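Local coordinates for protein putative oxidoreductase yhhX (Escherichia coli K-12, PDB 3F4L) that belongs to the Gfo/Idh/MocA oxidoreductases and probably acts as an NADP-dependent scyllo-inositol dehydrogenase, at residues 23-28 with 295-300; 236-239 with 244-247. One frame throughout, in Å; residues are numbered along the deposited sequence.

Overall arrangement
The chain starts in the Rossmann-type domain, where 23-28 forms the loop between helix 12-22 and strand 29-35. It then completes the parallel sheet and passes into the C-terminal alpha/beta domain, whose large mixed sheet includes the hairpin of contact 2, 236-239 with 244-247. This short loop closes well inside the long one that contact 1 shuts when 295-300, leading into helix 300-311, returns to 23-28. Contact 2 is therefore nested in contact 1. Their centres lie about 29 Å apart and they do not touch. Contact 1 ties the two domains together, whereas contact 2 is local, joining neighbouring strands of a sheet, one face of which meets the second subunit there.

Contact 1. Residues 23-28 with 295-300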
loop_
_atom_site.group_PDB
_atom_site.type_symbol
_atom_site.label_atom_id
_atom_site.label_comp_id
_atom_site.label_asym_id
_atom_site.label_seq_id
_atom_site.Cartn_x
_atom_site.Cartn_y
_atom_site.Cartn_z
ATOM N N LEU A 23 -9.521 7.361 -37.146
ATOM C CA LEU A 23 -9.185 7.245 -38.562
ATOM C C LEU A 23 -8.983 5.783 -38.972
ATOM O O LEU A 23 -8.831 5.480 -40.154
ATOM C CB LEU A 23 -7.933 8.073 -38.883
ATOM C CG LEU A 23 -8.046 9.560 -38.526
ATOM C CD1 LEU A 23 -6.699 10.267 -38.766
ATOM C CD2 LEU A 23 -9.153 10.206 -39.361
ATOM N N ASN A 24 -8.976 4.877 -37.998
ATOM C CA ASN A 24 -8.825 3.453 -38.298
ATOM C C ASN A 24 -10.222 2.810 -38.372
ATOM O O ASN A 24 -10.353 1.598 -38.590
ATOM C CB ASN A 24 -8.010 2.761 -37.203
ATOM C CG ASN A 24 -6.970 1.797 -37.763
ATOM O OD1 ASN A 24 -7.257 0.986 -38.651
ATOM N ND2 ASN A 24 -5.756 1.875 -37.230
ATOM N N ARG A 25 -11.256 3.628 -38.179
ATOM C CA ARG A 25 -12.639 3.152 -38.213
ATOM C C ARG A 25 -13.468 3.923 -39.241
ATOM O O ARG A 25 -14.606 4.302 -38.966
ATOM C CB ARG A 25 -13.275 3.295 -36.819
ATOM C CG ARG A 25 -12.533 2.520 -35.713
ATOM C CD ARG A 25 -13.045 2.855 -34.315
ATOM N NE ARG A 25 -12.249 2.218 -33.265
ATOM C CZ ARG A 25 -12.122 0.906 -33.108
ATOM N NH1 ARG A 25 -12.746 0.079 -33.936
ATOM N NH2 ARG A 25 -11.373 0.413 -32.133
ATOM N N LYS A 26 -12.901 4.150 -40.423
ATOM C CA LYS A 26 -13.600 4.885 -41.473
ATOM C C LYS A 26 -14.938 4.267 -41.896
ATOM O O LYS A 26 -15.776 4.947 -42.482
ATOM C CB LYS A 26 -12.692 5.042 -42.701
ATOM C CG LYS A 26 -11.431 5.868 -42.453
ATOM C CD LYS A 26 -11.462 7.166 -43.257
ATOM C CE LYS A 26 -10.271 8.068 -42.951
ATOM N NZ LYS A 26 -8.970 7.467 -43.341
ATOM N N ASP A 27 -15.139 2.982 -41.617
ATOM C CA ASP A 27 -16.401 2.343 -41.974
ATOM C C ASP A 27 -17.464 2.604 -40.911
ATOM O O ASP A 27 -18.649 2.325 -41.128
ATOM C CB ASP A 27 -16.212 0.829 -42.166
ATOM C CG ASP A 27 -15.222 0.233 -41.180
ATOM O OD1 ASP A 27 -15.329 0.529 -39.967
ATOM O OD2 ASP A 27 -14.334 -0.536 -41.619
ATOM N N SER A 28 -17.038 3.156 -39.775
ATOM C CA SER A 28 -17.937 3.456 -38.661
ATOM C C SER A 28 -18.081 4.956 -38.412
ATOM O O SER A 28 -19.173 5.446 -38.106
ATOM C CB SER A 28 -17.414 2.807 -37.375
ATOM O OG SER A 28 -17.162 1.430 -37.567
HETATM N N MSE A 295 -5.885 -7.766 -25.032
HETATM C CA MSE A 295 -5.531 -6.672 -25.935
HETATM C C MSE A 295 -6.277 -5.380 -25.610
HETATM O O MSE A 295 -7.507 -5.365 -25.498
HETATM C CB MSE A 295 -5.822 -7.063 -27.382
HETATM C CG MSE A 295 -5.213 -6.117 -28.414
HETATM SE SE MSE A 295 -6.072 -6.268 -30.153
HETATM C CE MSE A 295 -6.485 -4.397 -30.458
ATOM N N GLY A 296 -5.527 -4.295 -25.465
ATOM C CA GLY A 296 -6.135 -3.011 -25.165
ATOM C C GLY A 296 -6.402 -2.244 -26.448
ATOM O O GLY A 296 -5.679 -2.410 -27.437
ATOM N N ASP A 297 -7.434 -1.405 -26.437
ATOM C CA ASP A 297 -7.783 -0.616 -27.614
ATOM C C ASP A 297 -8.639 0.586 -27.211
ATOM O O ASP A 297 -9.841 0.444 -26.943
ATOM C CB ASP A 297 -8.524 -1.506 -28.625
ATOM C CG ASP A 297 -8.921 -0.762 -29.895
ATOM O OD1 ASP A 297 -8.409 0.350 -30.132
ATOM O OD2 ASP A 297 -9.745 -1.299 -30.668
ATOM N N TYR A 298 -8.020 1.767 -27.172
ATOM C CA TYR A 298 -8.739 2.979 -26.780
ATOM C C TYR A 298 -9.903 3.303 -27.709
ATOM O O TYR A 298 -10.820 4.032 -27.331
ATOM C CB TYR A 298 -7.791 4.179 -26.723
ATOM C CG TYR A 298 -6.703 4.050 -25.683
ATOM C CD1 TYR A 298 -6.935 3.362 -24.490
ATOM C CD2 TYR A 298 -5.459 4.658 -25.861
ATOM C CE1 TYR A 298 -5.959 3.287 -23.498
ATOM C CE2 TYR A 298 -4.470 4.589 -24.867
ATOM C CZ TYR A 298 -4.732 3.901 -23.691
ATOM O OH TYR A 298 -3.780 3.832 -22.695
ATOM N N GLY A 299 -9.862 2.738 -28.914
ATOM C CA GLY A 299 -10.912 2.980 -29.888
ATOM C C GLY A 299 -12.220 2.312 -29.519
ATOM O O GLY A 299 -13.259 2.581 -30.127
ATOM N N ARG A 300 -12.172 1.438 -28.522
ATOM C CA ARG A 300 -13.374 0.749 -28.086
ATOM C C ARG A 300 -14.369 1.744 -27.490
ATOM O O ARG A 300 -15.547 1.435 -27.353
ATOM C CB ARG A 300 -13.004 -0.375 -27.109
ATOM C CG ARG A 300 -12.475 -1.599 -27.872
ATOM C CD ARG A 300 -11.569 -2.518 -27.058
ATOM N NE ARG A 300 -12.252 -3.142 -25.935
ATOM C CZ ARG A 300 -11.701 -4.064 -25.150
ATOM N NH1 ARG A 300 -10.454 -4.465 -25.383
ATOM N NH2 ARG A 300 -12.393 -4.576 -24.133
#
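The guanidinium of Arg25 lies against the backbone of Gly299 and points its NH2 at the carboxylate of Asp297, 2.8 Å from OD2. The carboxylate meets the guanidinium at its edge, near its plane, the two flat groups turned 27° apart, but the N-H is poorly aimed and the hydrogen bond within this salt bridge is weak. Arg25 reaches across with its chain extended from CG to NE. Along the way NE passes 3.3 Å from Gly299 O at an angle too poor for a hydrogen bond, and NH2 comes to 3.3 Å from Gly299 C.

The carboxylate does two jobs. With CG anti to the backbone N (chi1 -180°), Asp297 sends OD2 to Arg25 while OD1 caps the turn into helix 300-311, accepting from Gly299 N at 3.0 Å, from well above the carboxylate plane. The type I turn is closed by Arg300 N bonding to Asp297 O, also at 3.0 Å. An asparagine in place of Asp297 would probably leave Arg25 NH2 without its charged mate on this side and weaken the tie between the two loops.

Arg25 NH1 has a second acidic partner, Asp303 on helix 300-311. One arginine of the Rossmann-type domain thus bridges two carboxylates at the start of a C-terminal-domain helix, so the link rests mainly on charge, with little buried surface.

Contact 2. Residues 236-239 with 244-247; sequences FIVH and SFIK
Backbone hydrogen bonds join Phe236 to Lys247 and Val238 to Phe245, both hydrogen-bonded antiparallel pairs. The shortest of the four bonds, Phe245 N to Val238 O, is 2.9 Å. The longest, Phe236 N to Lys247 O, is 3.2 Å, and in each the donor lies in the carbonyl plane. CA-H...O contacts fill in between them, such as Ser244 CA to Val238 O at 3.3 Å.

Side-chain polar contact is concentrated at the non-hydrogen-bonded pair His239 and Ser244. Ser244 OG sits in the plane of the imidazole at its edge, 2.6 Å from ND1, and this short bond fixes how the ring is turned. OG also receives weak hydrogen bonds from Lys230 N and Ile231 N of the second subunit, while the His239 ring meets Tyr233 of that subunit. Lys247, bent at chi2 and chi4, turns NZ to Gly249 O and Ser273 OG.

Apolar packing divides between the two faces. Beside His239, Ile237 and Ile246 lie side by side; the Ile246 chain turns back at chi2 (-63°), which brings CD1 to 3.6 Å from Ile237 CG2. On the other face the Phe245 ring has Val238 CG2 4.1 Å from CD2 and Phe236 CB 4.3 Å from CE2 at its edge; helix 129-140 packs against both phenylalanines.

The strands are antiparallel at 178°, their axes 4.8 Å apart: a beta hairpin within the large mixed sheet of the Gfo/Idh/MocA C-terminal domain, one face against a helix and the other at the subunit interface.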
loop_
_atom_site.group_PDB
_atom_site.type_symbol
_atom_site.label_atom_id
_atom_site.label_comp_id
_atom_site.label_asym_id
_atom_site.label_seq_id
_atom_site.Cartn_x
_atom_site.Cartn_y
_atom_site.Cartn_z
ATOM N N PHE A 236 -0.773 -3.870 -11.147
ATOM C CA PHE A 236 -1.978 -4.241 -10.399
ATOM C C PHE A 236 -1.693 -5.427 -9.498
ATOM O O PHE A 236 -0.916 -6.330 -9.849
ATOM C CB PHE A 236 -3.142 -4.654 -11.313
ATOM C CG PHE A 236 -3.792 -3.517 -12.045
ATOM C CD1 PHE A 236 -3.479 -3.264 -13.381
ATOM C CD2 PHE A 236 -4.712 -2.697 -11.401
ATOM C CE1 PHE A 236 -4.074 -2.204 -14.066
ATOM C CE2 PHE A 236 -5.316 -1.636 -12.077
ATOM C CZ PHE A 236 -4.997 -1.388 -13.409
ATOM N N ILE A 237 -2.346 -5.423 -8.343
ATOM C CA ILE A 237 -2.238 -6.508 -7.379
ATOM C C ILE A 237 -3.676 -6.752 -6.944
ATOM O O ILE A 237 -4.398 -5.802 -6.658
ATOM C CB ILE A 237 -1.434 -6.111 -6.125
ATOM C CG1 ILE A 237 0.018 -5.812 -6.490
ATOM C CG2 ILE A 237 -1.482 -7.251 -5.103
ATOM C CD1 ILE A 237 0.852 -5.404 -5.298
ATOM N N VAL A 238 -4.099 -8.011 -6.924
ATOM C CA VAL A 238 -5.456 -8.350 -6.489
ATOM C C VAL A 238 -5.344 -9.563 -5.573
ATOM O O VAL A 238 -4.721 -10.563 -5.938
ATOM C CB VAL A 238 -6.376 -8.740 -7.670
ATOM C CG1 VAL A 238 -7.775 -9.081 -7.142
ATOM C CG2 VAL A 238 -6.454 -7.614 -8.679
ATOM N N HIS A 239 -5.927 -9.468 -4.386
ATOM C CA HIS A 239 -5.892 -10.574 -3.436
ATOM C C HIS A 239 -7.320 -10.954 -3.094
ATOM O O HIS A 239 -8.133 -10.090 -2.775
ATOM C CB HIS A 239 -5.137 -10.178 -2.148
ATOM C CG HIS A 239 -3.659 -10.028 -2.339
ATOM N ND1 HIS A 239 -2.861 -11.054 -2.798
ATOM C CD2 HIS A 239 -2.839 -8.965 -2.168
ATOM C CE1 HIS A 239 -1.616 -10.630 -2.905
ATOM N NE2 HIS A 239 -1.575 -9.364 -2.528
ATOM N N SER A 244 -4.268 -15.021 -5.530
ATOM C CA SER A 244 -3.786 -13.700 -5.908
ATOM C C SER A 244 -3.484 -13.591 -7.402
ATOM O O SER A 244 -3.280 -14.590 -8.093
ATOM C CB SER A 244 -2.499 -13.367 -5.132
ATOM O OG SER A 244 -2.668 -13.517 -3.733
ATOM N N PHE A 245 -3.454 -12.350 -7.873
ATOM C CA PHE A 245 -3.136 -12.011 -9.252
ATOM C C PHE A 245 -2.153 -10.851 -9.168
ATOM O O PHE A 245 -2.360 -9.917 -8.391
ATOM C CB PHE A 245 -4.388 -11.552 -10.009
ATOM C CG PHE A 245 -4.093 -10.835 -11.306
ATOM C CD1 PHE A 245 -3.977 -11.538 -12.502
ATOM C CD2 PHE A 245 -3.944 -9.452 -11.327
ATOM C CE1 PHE A 245 -3.720 -10.865 -13.710
ATOM C CE2 PHE A 245 -3.688 -8.768 -12.520
ATOM C CZ PHE A 245 -3.578 -9.475 -13.719
ATOM N N ILE A 246 -1.097 -10.914 -9.968
ATOM C CA ILE A 246 -0.082 -9.877 -10.008
ATOM C C ILE A 246 0.230 -9.563 -11.471
ATOM O O ILE A 246 0.330 -10.463 -12.309
ATOM C CB ILE A 246 1.219 -10.333 -9.304
ATOM C CG1 ILE A 246 0.922 -10.748 -7.860
ATOM C CG2 ILE A 246 2.221 -9.199 -9.280
ATOM C CD1 ILE A 246 0.404 -9.619 -6.991
ATOM N N LYS A 247 0.374 -8.282 -11.776
ATOM C CA LYS A 247 0.663 -7.865 -13.141
ATOM C C LYS A 247 1.664 -6.727 -13.150
ATOM O O LYS A 247 1.389 -5.643 -12.628
ATOM C CB LYS A 247 -0.641 -7.421 -13.834
ATOM C CG LYS A 247 -0.504 -6.814 -15.241
ATOM C CD LYS A 247 -0.047 -7.839 -16.263
ATOM C CE LYS A 247 -0.126 -7.301 -17.693
ATOM N NZ LYS A 247 0.714 -6.090 -17.942
#